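Local coordinates for Lmo0135 protein (PDB 5ISU) that probably binds peptides outside the cell as the substrate-binding component of an ABC transporter of Listeria monocytogenes, at residues Asn32-Ser37 and Val100-Asp105; Lys124-Ala127 and Val133-Thr136; Gln267-Leu270 and Glu274-Gln277; Val344-Leu347 and Gln353-Ile356. All blocks are in the same frame, centred on the assembly; numbering follows the deposited sequence.

Interaction 1 of 4, residues Asn32-Ser37 and Val100-Asp105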
loop_
_atom_site.group_PDB
_atom_site.type_symbol
_atom_site.label_atom_id
_atom_site.label_comp_id
_atom_site.label_asym_id
_atom_site.label_seq_id
_atom_site.Cartn_x
_atom_site.Cartn_y
_atom_site.Cartn_z
ATOM N N ASN A 32 9.526 14.019 -0.647
ATOM C CA ASN A 32 8.720 14.975 0.110
ATOM C C ASN A 32 7.391 14.267 0.400
ATOM O O ASN A 32 6.678 13.884 -0.532
ATOM C CB ASN A 32 8.523 16.257 -0.722
ATOM C CG ASN A 32 7.832 17.379 0.053
ATOM O OD1 ASN A 32 6.779 17.191 0.663
ATOM N ND2 ASN A 32 8.417 18.557 0.007
ATOM N N PRO A 33 7.052 14.093 1.688
ATOM C CA PRO A 33 5.840 13.353 2.068
ATOM C C PRO A 33 4.517 13.900 1.566
ATOM O O PRO A 33 3.517 13.187 1.610
ATOM C CB PRO A 33 5.882 13.368 3.593
ATOM C CG PRO A 33 6.727 14.515 3.947
ATOM C CD PRO A 33 7.765 14.602 2.877
ATOM N N ASN A 34 4.490 15.155 1.141
ATOM C CA ASN A 34 3.263 15.716 0.562
ATOM C C ASN A 34 2.995 15.122 -0.835
ATOM O O ASN A 34 1.893 15.234 -1.336
ATOM C CB ASN A 34 3.345 17.258 0.446
ATOM C CG ASN A 34 3.161 17.975 1.774
ATOM O OD1 ASN A 34 3.159 17.368 2.831
ATOM N ND2 ASN A 34 2.993 19.288 1.712
ATOM N N TYR A 35 3.997 14.488 -1.447
ATOM C CA TYR A 35 3.844 13.939 -2.802
ATOM C C TYR A 35 4.286 12.483 -2.970
ATOM O O TYR A 35 3.833 11.818 -3.893
ATOM C CB TYR A 35 4.616 14.831 -3.795
ATOM C CG TYR A 35 4.203 16.287 -3.685
ATOM C CD1 TYR A 35 3.072 16.760 -4.345
ATOM C CD2 TYR A 35 4.914 17.175 -2.876
ATOM C CE1 TYR A 35 2.674 18.076 -4.215
ATOM C CE2 TYR A 35 4.528 18.488 -2.742
ATOM C CZ TYR A 35 3.400 18.936 -3.404
ATOM O OH TYR A 35 3.013 20.246 -3.272
ATOM N N ALA A 36 5.144 11.972 -2.080
ATOM C CA ALA A 36 5.659 10.603 -2.244
ATOM C C ALA A 36 4.567 9.541 -2.372
ATOM O O ALA A 36 3.702 9.459 -1.520
ATOM C CB ALA A 36 6.599 10.243 -1.101
ATOM N N SER A 37 4.619 8.749 -3.448
ATOM C CA SER A 37 3.647 7.663 -3.662
ATOM C C SER A 37 4.251 6.353 -4.216
ATOM O O SER A 37 3.649 5.303 -4.045
ATOM C CB SER A 37 2.474 8.137 -4.552
ATOM O OG SER A 37 2.936 8.588 -5.808
ATOM N N VAL A 100 -0.402 20.870 6.838
ATOM C CA VAL A 100 -1.806 20.680 6.470
ATOM C C VAL A 100 -2.272 21.786 5.527
ATOM O O VAL A 100 -2.954 21.503 4.543
ATOM C CB VAL A 100 -2.735 20.626 7.703
ATOM C CG1 VAL A 100 -4.220 20.628 7.291
ATOM C CG2 VAL A 100 -2.417 19.422 8.552
ATOM N N ASN A 101 -1.899 23.030 5.821
ATOM C CA ASN A 101 -2.278 24.166 4.953
ATOM C C ASN A 101 -1.609 24.046 3.585
ATOM O O ASN A 101 -2.205 24.431 2.572
ATOM C CB ASN A 101 -1.949 25.518 5.606
ATOM C CG ASN A 101 -2.802 25.805 6.844
ATOM O OD1 ASN A 101 -2.345 26.450 7.788
ATOM N ND2 ASN A 101 -4.032 25.321 6.848
ATOM N N SER A 102 -0.397 23.490 3.545
ATOM C CA SER A 102 0.299 23.320 2.262
ATOM C C SER A 102 -0.364 22.188 1.435
ATOM O O SER A 102 -0.326 22.218 0.208
ATOM C CB SER A 102 1.808 23.091 2.447
ATOM O OG SER A 102 2.076 21.801 2.979
ATOM N N ILE A 103 -0.990 21.218 2.102
ATOM C CA ILE A 103 -1.720 20.134 1.401
ATOM C C ILE A 103 -3.093 20.641 0.942
ATOM O O ILE A 103 -3.573 20.286 -0.150
ATOM C CB ILE A 103 -1.907 18.886 2.297
ATOM C CG1 ILE A 103 -0.561 18.192 2.535
ATOM C CG2 ILE A 103 -2.856 17.878 1.649
ATOM C CD1 ILE A 103 -0.631 17.020 3.495
ATOM N N LEU A 104 -3.736 21.443 1.791
ATOM C CA LEU A 104 -5.045 22.010 1.458
ATOM C C LEU A 104 -4.975 22.986 0.293
ATOM O O LEU A 104 -5.930 23.130 -0.459
ATOM C CB LEU A 104 -5.663 22.719 2.676
ATOM C CG LEU A 104 -6.237 21.835 3.789
ATOM C CD1 LEU A 104 -6.654 22.688 4.978
ATOM C CD2 LEU A 104 -7.416 21.010 3.276
ATOM N N ASP A 105 -3.840 23.660 0.167
ATOM C CA ASP A 105 -3.627 24.658 -0.870
ATOM C C ASP A 105 -3.670 23.969 -2.241
ATOM O O ASP A 105 -2.751 23.233 -2.610
ATOM C CB ASP A 105 -2.282 25.347 -0.620
ATOM C CG ASP A 105 -2.096 26.603 -1.423
ATOM O OD1 ASP A 105 -3.047 27.031 -2.103
ATOM O OD2 ASP A 105 -0.988 27.178 -1.347
HETATM O O HOH W 1 1.740 20.311 -0.691
#

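Interaction 2 of 4, residues Lys124-Ala127 and Val133-Thr136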
loop_
_atom_site.group_PDB
_atom_site.type_symbol
_atom_site.label_atom_id
_atom_site.label_comp_id
_atom_site.label_asym_id
_atom_site.label_seq_id
_atom_site.Cartn_x
_atom_site.Cartn_y
_atom_site.Cartn_z
ATOM N N LYS A 124 -10.128 22.496 9.769
ATOM C CA LYS A 124 -9.375 23.643 10.281
ATOM C C LYS A 124 -8.316 23.099 11.226
ATOM O O LYS A 124 -8.532 22.095 11.904
ATOM C CB LYS A 124 -10.264 24.725 10.932
ATOM C CG LYS A 124 -10.768 25.764 9.920
ATOM C CD LYS A 124 -11.337 27.056 10.531
ATOM C CE LYS A 124 -12.815 26.972 10.906
ATOM N NZ LYS A 124 -13.125 25.928 11.919
ATOM N N VAL A 125 -7.144 23.724 11.216
ATOM C CA VAL A 125 -6.046 23.293 12.064
ATOM C C VAL A 125 -5.451 24.513 12.760
ATOM O O VAL A 125 -5.356 25.587 12.174
ATOM C CB VAL A 125 -5.009 22.475 11.266
ATOM C CG1 VAL A 125 -4.357 23.309 10.168
ATOM C CG2 VAL A 125 -3.965 21.908 12.204
ATOM N N GLU A 126 -5.027 24.328 14.004
ATOM C CA GLU A 126 -4.534 25.426 14.826
ATOM C C GLU A 126 -3.466 24.948 15.803
ATOM O O GLU A 126 -3.549 23.839 16.330
ATOM C CB GLU A 126 -5.733 26.006 15.603
ATOM C CG GLU A 126 -5.446 27.177 16.527
ATOM C CD GLU A 126 -6.647 27.581 17.387
ATOM O OE1 GLU A 126 -7.703 26.894 17.367
ATOM O OE2 GLU A 126 -6.523 28.593 18.111
ATOM N N ALA A 127 -2.464 25.795 16.025
ATOM C CA ALA A 127 -1.375 25.519 16.958
ATOM C C ALA A 127 -1.703 26.167 18.298
ATOM O O ALA A 127 -1.412 27.331 18.496
ATOM C CB ALA A 127 -0.064 26.080 16.422
ATOM N N VAL A 133 -1.471 20.612 18.620
ATOM C CA VAL A 133 -2.175 20.859 17.359
ATOM C C VAL A 133 -3.637 20.466 17.569
ATOM O O VAL A 133 -3.912 19.384 18.102
ATOM C CB VAL A 133 -1.623 19.971 16.223
ATOM C CG1 VAL A 133 -2.200 20.392 14.887
ATOM C CG2 VAL A 133 -0.105 20.041 16.163
ATOM N N LYS A 134 -4.568 21.338 17.171
ATOM C CA LYS A 134 -6.010 21.072 17.306
ATOM C C LYS A 134 -6.637 21.078 15.919
ATOM O O LYS A 134 -6.540 22.080 15.202
ATOM C CB LYS A 134 -6.696 22.146 18.148
ATOM C CG LYS A 134 -8.173 21.877 18.400
ATOM C CD LYS A 134 -8.992 23.145 18.597
ATOM C CE LYS A 134 -8.607 23.911 19.843
ATOM N NZ LYS A 134 -9.415 25.156 19.970
ATOM N N PHE A 135 -7.265 19.961 15.542
ATOM C CA PHE A 135 -7.958 19.841 14.269
ATOM C C PHE A 135 -9.449 19.910 14.561
ATOM O O PHE A 135 -9.933 19.229 15.466
ATOM C CB PHE A 135 -7.726 18.477 13.598
ATOM C CG PHE A 135 -6.304 18.198 13.173
ATOM C CD1 PHE A 135 -5.424 17.571 14.034
ATOM C CD2 PHE A 135 -5.886 18.485 11.886
ATOM C CE1 PHE A 135 -4.128 17.264 13.635
ATOM C CE2 PHE A 135 -4.594 18.192 11.476
ATOM C CZ PHE A 135 -3.709 17.581 12.353
ATOM N N THR A 136 -10.168 20.709 13.787
ATOM C CA THR A 136 -11.606 20.848 13.938
ATOM C C THR A 136 -12.263 20.498 12.604
ATOM O O THR A 136 -12.099 21.218 11.616
ATOM C CB THR A 136 -11.985 22.265 14.395
ATOM O OG1 THR A 136 -11.210 23.223 13.664
ATOM C CG2 THR A 136 -11.693 22.444 15.882
HETATM O O HOH W 2 -8.840 23.585 14.857
#

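Interaction 3 of 4, residues Gln267-Leu270 and Glu274-Gln277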
loop_
_atom_site.group_PDB
_atom_site.type_symbol
_atom_site.label_atom_id
_atom_site.label_comp_id
_atom_site.label_asym_id
_atom_site.label_seq_id
_atom_site.Cartn_x
_atom_site.Cartn_y
_atom_site.Cartn_z
ATOM N N GLN A 267 -18.425 -5.671 -20.591
ATOM C CA GLN A 267 -18.690 -6.744 -21.550
ATOM C C GLN A 267 -20.060 -7.281 -21.152
ATOM O O GLN A 267 -20.244 -7.684 -20.014
ATOM C CB GLN A 267 -17.638 -7.864 -21.511
ATOM C CG GLN A 267 -16.269 -7.454 -22.047
ATOM C CD GLN A 267 -15.405 -8.646 -22.446
ATOM O OE1 GLN A 267 -15.708 -9.791 -22.111
ATOM N NE2 GLN A 267 -14.327 -8.378 -23.177
ATOM N N PRO A 268 -21.039 -7.260 -22.075
ATOM C CA PRO A 268 -22.391 -7.716 -21.711
ATOM C C PRO A 268 -22.468 -9.062 -20.961
ATOM O O PRO A 268 -23.177 -9.154 -19.967
ATOM C CB PRO A 268 -23.107 -7.805 -23.060
ATOM C CG PRO A 268 -22.399 -6.829 -23.933
ATOM C CD PRO A 268 -20.970 -6.785 -23.471
ATOM N N ALA A 269 -21.730 -10.072 -21.412
ATOM C CA ALA A 269 -21.792 -11.403 -20.784
ATOM C C ALA A 269 -21.487 -11.425 -19.272
ATOM O O ALA A 269 -22.146 -12.141 -18.522
ATOM C CB ALA A 269 -20.885 -12.381 -21.519
ATOM N N LEU A 270 -20.513 -10.626 -18.832
ATOM C CA LEU A 270 -20.131 -10.559 -17.412
ATOM C C LEU A 270 -21.098 -9.783 -16.489
ATOM O O LEU A 270 -20.839 -9.664 -15.279
ATOM C CB LEU A 270 -18.719 -10.001 -17.284
ATOM C CG LEU A 270 -17.691 -10.926 -17.930
ATOM C CD1 LEU A 270 -16.390 -10.175 -18.119
ATOM C CD2 LEU A 270 -17.501 -12.207 -17.116
ATOM N N GLU A 274 -24.622 -14.959 -12.327
ATOM C CA GLU A 274 -24.409 -16.396 -12.516
ATOM C C GLU A 274 -23.071 -16.720 -13.206
ATOM O O GLU A 274 -22.331 -17.614 -12.750
ATOM C CB GLU A 274 -25.580 -17.035 -13.282
ATOM C CG GLU A 274 -26.891 -17.189 -12.496
ATOM C CD GLU A 274 -27.633 -15.883 -12.170
ATOM O OE1 GLU A 274 -27.120 -14.775 -12.460
ATOM O OE2 GLU A 274 -28.754 -15.973 -11.614
ATOM N N LEU A 275 -22.740 -15.984 -14.268
ATOM C CA LEU A 275 -21.475 -16.218 -14.960
ATOM C C LEU A 275 -20.296 -15.903 -14.054
ATOM O O LEU A 275 -19.339 -16.678 -13.993
ATOM C CB LEU A 275 -21.370 -15.395 -16.236
ATOM C CG LEU A 275 -20.122 -15.658 -17.092
ATOM C CD1 LEU A 275 -19.957 -17.143 -17.416
ATOM C CD2 LEU A 275 -20.177 -14.833 -18.366
ATOM N N ARG A 276 -20.369 -14.771 -13.346
ATOM C CA ARG A 276 -19.303 -14.362 -12.426
ATOM C C ARG A 276 -19.096 -15.399 -11.321
ATOM O O ARG A 276 -17.954 -15.672 -10.927
ATOM C CB ARG A 276 -19.576 -12.977 -11.809
ATOM C CG ARG A 276 -19.595 -11.847 -12.832
ATOM C CD ARG A 276 -19.411 -10.477 -12.212
ATOM N NE ARG A 276 -20.443 -10.142 -11.231
ATOM C CZ ARG A 276 -21.618 -9.558 -11.504
ATOM N NH1 ARG A 276 -21.966 -9.247 -12.752
ATOM N NH2 ARG A 276 -22.463 -9.288 -10.512
ATOM N N GLN A 277 -20.196 -15.971 -10.836
ATOM C CA GLN A 277 -20.137 -16.997 -9.797
ATOM C C GLN A 277 -19.578 -18.295 -10.358
ATOM O O GLN A 277 -18.821 -19.000 -9.676
ATOM C CB GLN A 277 -21.505 -17.229 -9.182
ATOM C CG GLN A 277 -22.012 -16.075 -8.334
ATOM C CD GLN A 277 -23.430 -16.297 -7.830
ATOM O OE1 GLN A 277 -24.166 -17.110 -8.375
ATOM N NE2 GLN A 277 -23.820 -15.561 -6.794
#

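Interaction 4 of 4, residues Val344-Leu347 and Gln353-Ile356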
loop_
_atom_site.group_PDB
_atom_site.type_symbol
_atom_site.label_atom_id
_atom_site.label_comp_id
_atom_site.label_asym_id
_atom_site.label_seq_id
_atom_site.Cartn_x
_atom_site.Cartn_y
_atom_site.Cartn_z
ATOM N N VAL A 344 -8.205 -12.563 -20.772
ATOM C CA VAL A 344 -7.608 -12.230 -19.477
ATOM C C VAL A 344 -6.395 -11.353 -19.767
ATOM O O VAL A 344 -5.470 -11.764 -20.464
ATOM C CB VAL A 344 -7.240 -13.455 -18.622
ATOM C CG1 VAL A 344 -6.373 -14.457 -19.389
ATOM C CG2 VAL A 344 -6.559 -13.011 -17.327
ATOM N N TYR A 345 -6.441 -10.117 -19.286
ATOM C CA TYR A 345 -5.353 -9.160 -19.496
ATOM C C TYR A 345 -4.531 -9.062 -18.226
ATOM O O TYR A 345 -5.074 -8.914 -17.149
ATOM C CB TYR A 345 -5.900 -7.775 -19.902
ATOM C CG TYR A 345 -6.194 -7.590 -21.387
ATOM C CD1 TYR A 345 -7.291 -8.206 -21.997
ATOM C CD2 TYR A 345 -5.395 -6.750 -22.171
ATOM C CE1 TYR A 345 -7.559 -8.023 -23.354
ATOM C CE2 TYR A 345 -5.654 -6.563 -23.527
ATOM C CZ TYR A 345 -6.732 -7.197 -24.115
ATOM O OH TYR A 345 -6.985 -6.986 -25.459
ATOM N N TYR A 346 -3.215 -9.124 -18.375
ATOM C CA TYR A 346 -2.307 -9.065 -17.243
ATOM C C TYR A 346 -0.948 -8.511 -17.689
ATOM O O TYR A 346 -0.743 -8.224 -18.876
ATOM C CB TYR A 346 -2.187 -10.465 -16.618
ATOM C CG TYR A 346 -1.668 -11.530 -17.555
ATOM C CD1 TYR A 346 -2.521 -12.179 -18.450
ATOM C CD2 TYR A 346 -0.332 -11.913 -17.527
ATOM C CE1 TYR A 346 -2.048 -13.152 -19.315
ATOM C CE2 TYR A 346 0.157 -12.884 -18.384
ATOM C CZ TYR A 346 -0.699 -13.503 -19.276
ATOM O OH TYR A 346 -0.207 -14.460 -20.119
ATOM N N LEU A 347 -0.042 -8.331 -16.732
ATOM C CA LEU A 347 1.304 -7.812 -17.008
ATOM C C LEU A 347 2.177 -8.860 -17.721
ATOM O O LEU A 347 2.238 -10.011 -17.295
ATOM C CB LEU A 347 1.963 -7.383 -15.692
ATOM C CG LEU A 347 1.288 -6.226 -14.946
ATOM C CD1 LEU A 347 1.743 -6.144 -13.495
ATOM C CD2 LEU A 347 1.530 -4.903 -15.661
ATOM N N GLN A 353 1.615 -13.525 -12.432
ATOM C CA GLN A 353 0.412 -13.241 -13.203
ATOM C C GLN A 353 0.243 -14.202 -14.404
ATOM O O GLN A 353 -0.882 -14.573 -14.728
ATOM C CB GLN A 353 0.303 -11.751 -13.587
ATOM C CG GLN A 353 -0.007 -10.849 -12.382
ATOM C CD GLN A 353 -0.390 -9.400 -12.751
ATOM O OE1 GLN A 353 -0.594 -9.060 -13.918
ATOM N NE2 GLN A 353 -0.506 -8.548 -11.737
ATOM N N GLU A 354 1.331 -14.667 -15.022
ATOM C CA GLU A 354 1.150 -15.626 -16.135
ATOM C C GLU A 354 0.665 -16.989 -15.625
ATOM O O GLU A 354 -0.226 -17.587 -16.225
ATOM C CB GLU A 354 2.386 -15.768 -17.047
ATOM C CG GLU A 354 2.140 -16.754 -18.203
ATOM C CD GLU A 354 2.909 -16.441 -19.473
ATOM O OE1 GLU A 354 3.439 -17.379 -20.122
ATOM O OE2 GLU A 354 2.976 -15.252 -19.833
ATOM N N SER A 355 1.231 -17.457 -14.514
ATOM C CA SER A 355 0.821 -18.724 -13.913
ATOM C C SER A 355 -0.638 -18.684 -13.465
ATOM O O SER A 355 -1.365 -19.674 -13.576
ATOM C CB SER A 355 1.715 -19.048 -12.720
ATOM O OG SER A 355 3.059 -19.213 -13.137
ATOM N N ILE A 356 -1.059 -17.542 -12.932
ATOM C CA ILE A 356 -2.447 -17.356 -12.497
ATOM C C ILE A 356 -3.340 -17.425 -13.725
ATOM O O ILE A 356 -4.365 -18.111 -13.718
ATOM C CB ILE A 356 -2.644 -16.005 -11.760
ATOM C CG1 ILE A 356 -1.931 -16.045 -10.406
ATOM C CG2 ILE A 356 -4.127 -15.700 -11.552
ATOM C CD1 ILE A 356 -1.836 -14.706 -9.702
#

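Interaction 1 of 4, residues Asn32-Ser37 and Val100-Asp105
Asn-34 meets Ser-102 and Ile-103 where the loop before helix 39-48 comes up against the last turn of helix 93-104. An Asx turn shapes the loop: OD1 of Asn-32 accepts from N of Asn-34 at 3.1 Å, in its carbonyl plane and on a lone pair. The backbone O of Asn-32 takes the N-H groups of both Tyr-35 and Ala-36, so the chain folds back and presents the Asn-34 amide to the helix.

The tight part is confined to that amide. Its ND2 donates to OG of Ser-102 at 3.0 Å, with OG only 10° out of the amide plane but the N-H...O angle bent to 134°. Ser-102 OG in turn is hydrogen-bonded to the carbonyl O of Thr-99, one turn back in the helix, so the hydroxyl links the helix backbone to the loop. Ile-103 supplies the apolar half: its CG1 stands over the flat face of the amide, 3.8 Å from CG of Asn-34. Having CG1 anti to the carbonyl carbon (chi1 -69°) turns that branch toward the loop.

Elsewhere the two segments are held apart. The Tyr-35 side chain comes no nearer than 5.2 Å, from its OH to O of Ser-102, and the whole contact buries just 122 Å². A water fills this looser side, and the Tyr-35 hydroxyl that it joins is also hydrogen-bonded to the carbonyl O of Gln-108. Three bonds hold this water: it accepts from ND2 of Asn-34 at 2.9 Å and donates to OH of Tyr-35 at 2.9 Å and to O of Ser-102 at 3.0 Å.

Interaction 2 of 4, residues Lys124-Ala127 and Val133-Thr136
Val-133 touches Val-125 across two antiparallel strands, its CG1 lying 3.6 Å from CG2 of Val-125. The two valines are not direct partners: Val-133 faces Ala-127 in a non-hydrogen-bonded pair, and the methyl contact runs diagonally on the face that packs against helix 93-104.

Lys-134 forms a hydrogen-bonded pair with Glu-126 on the other face. Its N donates to O of Glu-126 at 2.8 Å, nearly straight, whereas the return bond from N of Glu-126 to O of Lys-134 is bent to 136°; a water also donates to that O. The two side chains run side by side in the same direction, and a bend at chi3 brings the lysine NZ to 3.6 Å from OE1 of Glu-126. This is a salt bridge at a long distance, on a partly solvent-exposed face.

Phe-135 returns to the face of Val-133. Its ring lies beside Val-125, whose CG2 sits over the ring face, 4.2 Å from the centroid and 26° off the normal, a CH-pi contact. Phe-144 packs edge-to-face with the same ring.

Thr-136 pairs with Lys-124 through two backbone bonds of similar length, 2.9 Å from N of Thr-136 to O of Lys-124 and 3.0 Å from N of Lys-124 to O of Thr-136.

The axes of segments 124-127 and 133-136 are 4.7 Å apart at 161°, and hydrogen-bonded and non-hydrogen-bonded pairs follow one another without interruption. Strands 121-129 and 132-136, consecutive in the chain, thus form a beta hairpin, which backbone bonds from Val-133 and Phe-135 to Val-77 and Tyr-75 of strand 74-79 extend into an antiparallel sheet.

Interaction 3 of 4, residues Gln267-Leu270 and Glu274-Gln277
Leu-275 and Arg-276 leave the first turns of helix 273-281 in different directions and meet different parts of the preceding loop. Leu-275 points at it directly. With CG anti to the backbone N (chi1 -175°), its CD2 lies 3.3 Å from O of Ala-269, 4.1 Å from CB of the same alanine and 4.0 Å from CD2 of Leu-270. The two leucine side chains lie at a slant to each other, meeting methyl to methyl. Phe-336 packs on both Ala-269 and Leu-275.

Arg-276 starts off to the side and folds back through a bend at chi3 (-60°). Its guanidinium then presents an edge to the loop: NH1 donates to O of Leu-270 at 2.8 Å with an N-H...O angle of 156°. The carbonyl oxygen lies nearly in the guanidinium plane, and NH1 approaches it on a lone pair. Asp-459 O accepts from NH2, Ala-460 O weakly from NE and Lys-271 O weakly from NH1, while Glu-265 is a long, weak ion-pair partner of NH1.

A buried cationic group is thus satisfied largely by backbone carbonyls, a directional bonding pattern that probably fixes the guanidinium's rotation and ties the loop to its helix.

Interaction 4 of 4, residues Val344-Leu347 and Gln353-Ile356
Tyr-346 and Leu-347, on strand 341-347, face Gln-353 and Glu-354 in the first turns of helix 351-365. The two elements belong to a beta-alpha-beta unit completed by the parallel strand 370-376. Before the contact, Val-344 and Tyr-345 bond through their backbones to strands 370-376 and 395-400 respectively, which places this strand inside a sheet.

Tyr-346 is the first to meet the helix. Its CG occupies the position between the backbone N and the carbonyl carbon (chi1 60°), which sends the ring along the helix start rather than away from it. The carbonyl O of Gln-353 lies 3.9 Å above one ring face, offset toward the rim, and CE2 of Tyr-346 is 3.7 Å from CA of Glu-354. At the end of the ring, OH makes a weak hydrogen bond of 3.3 Å to OE2 of Glu-354, which is reached at the ring's edge. The ring and carboxylate planes are 83° apart. Leu-373, Pro-375 and Leu-397 pack on the tyrosine, which is buried, while its hydroxyl reaches a glutamate exposed to solvent.

Leu-347 follows, and here backbone polarity is satisfied by a side chain. Gln-353, extended beyond CG, crosses to the strand and lies against the leucine, its NE2 3.7 Å from CD1 of Leu-347. Its OE1 also rests against the tyrosine, 3.4 Å from CB of Tyr-346. The hydrogen bond from N of Leu-347 to OE1 of Gln-353 (3.0 Å) is almost linear, with an N-H...O angle of 175°, the donor standing somewhat out of the plane of the Gln-353 carbonyl.

In the fold
The four contacts follow one another along the chain without overlapping and fall into two pairs. Interactions 1 and 2, with centres 17 Å apart, share helix 93-104: CG2 of Val-100 touches CE2 of Phe-135 at 3.8 Å, so the helix joins the loop on one side to the antiparallel sheet on the other. Interactions 3 and 4 are 19 Å apart between centres and about 7 Å between nearest atoms; interaction 4 includes strand 341-347 of the mixed sheet, and interaction 3 follows its strand 248-263, with Gln-267 touching strand 341-347. Interactions 2 and 4 lie on opposite sides of the chain's centre, 47 Å apart between centres, consistent with the separate lobes expected of a solute-binding protein.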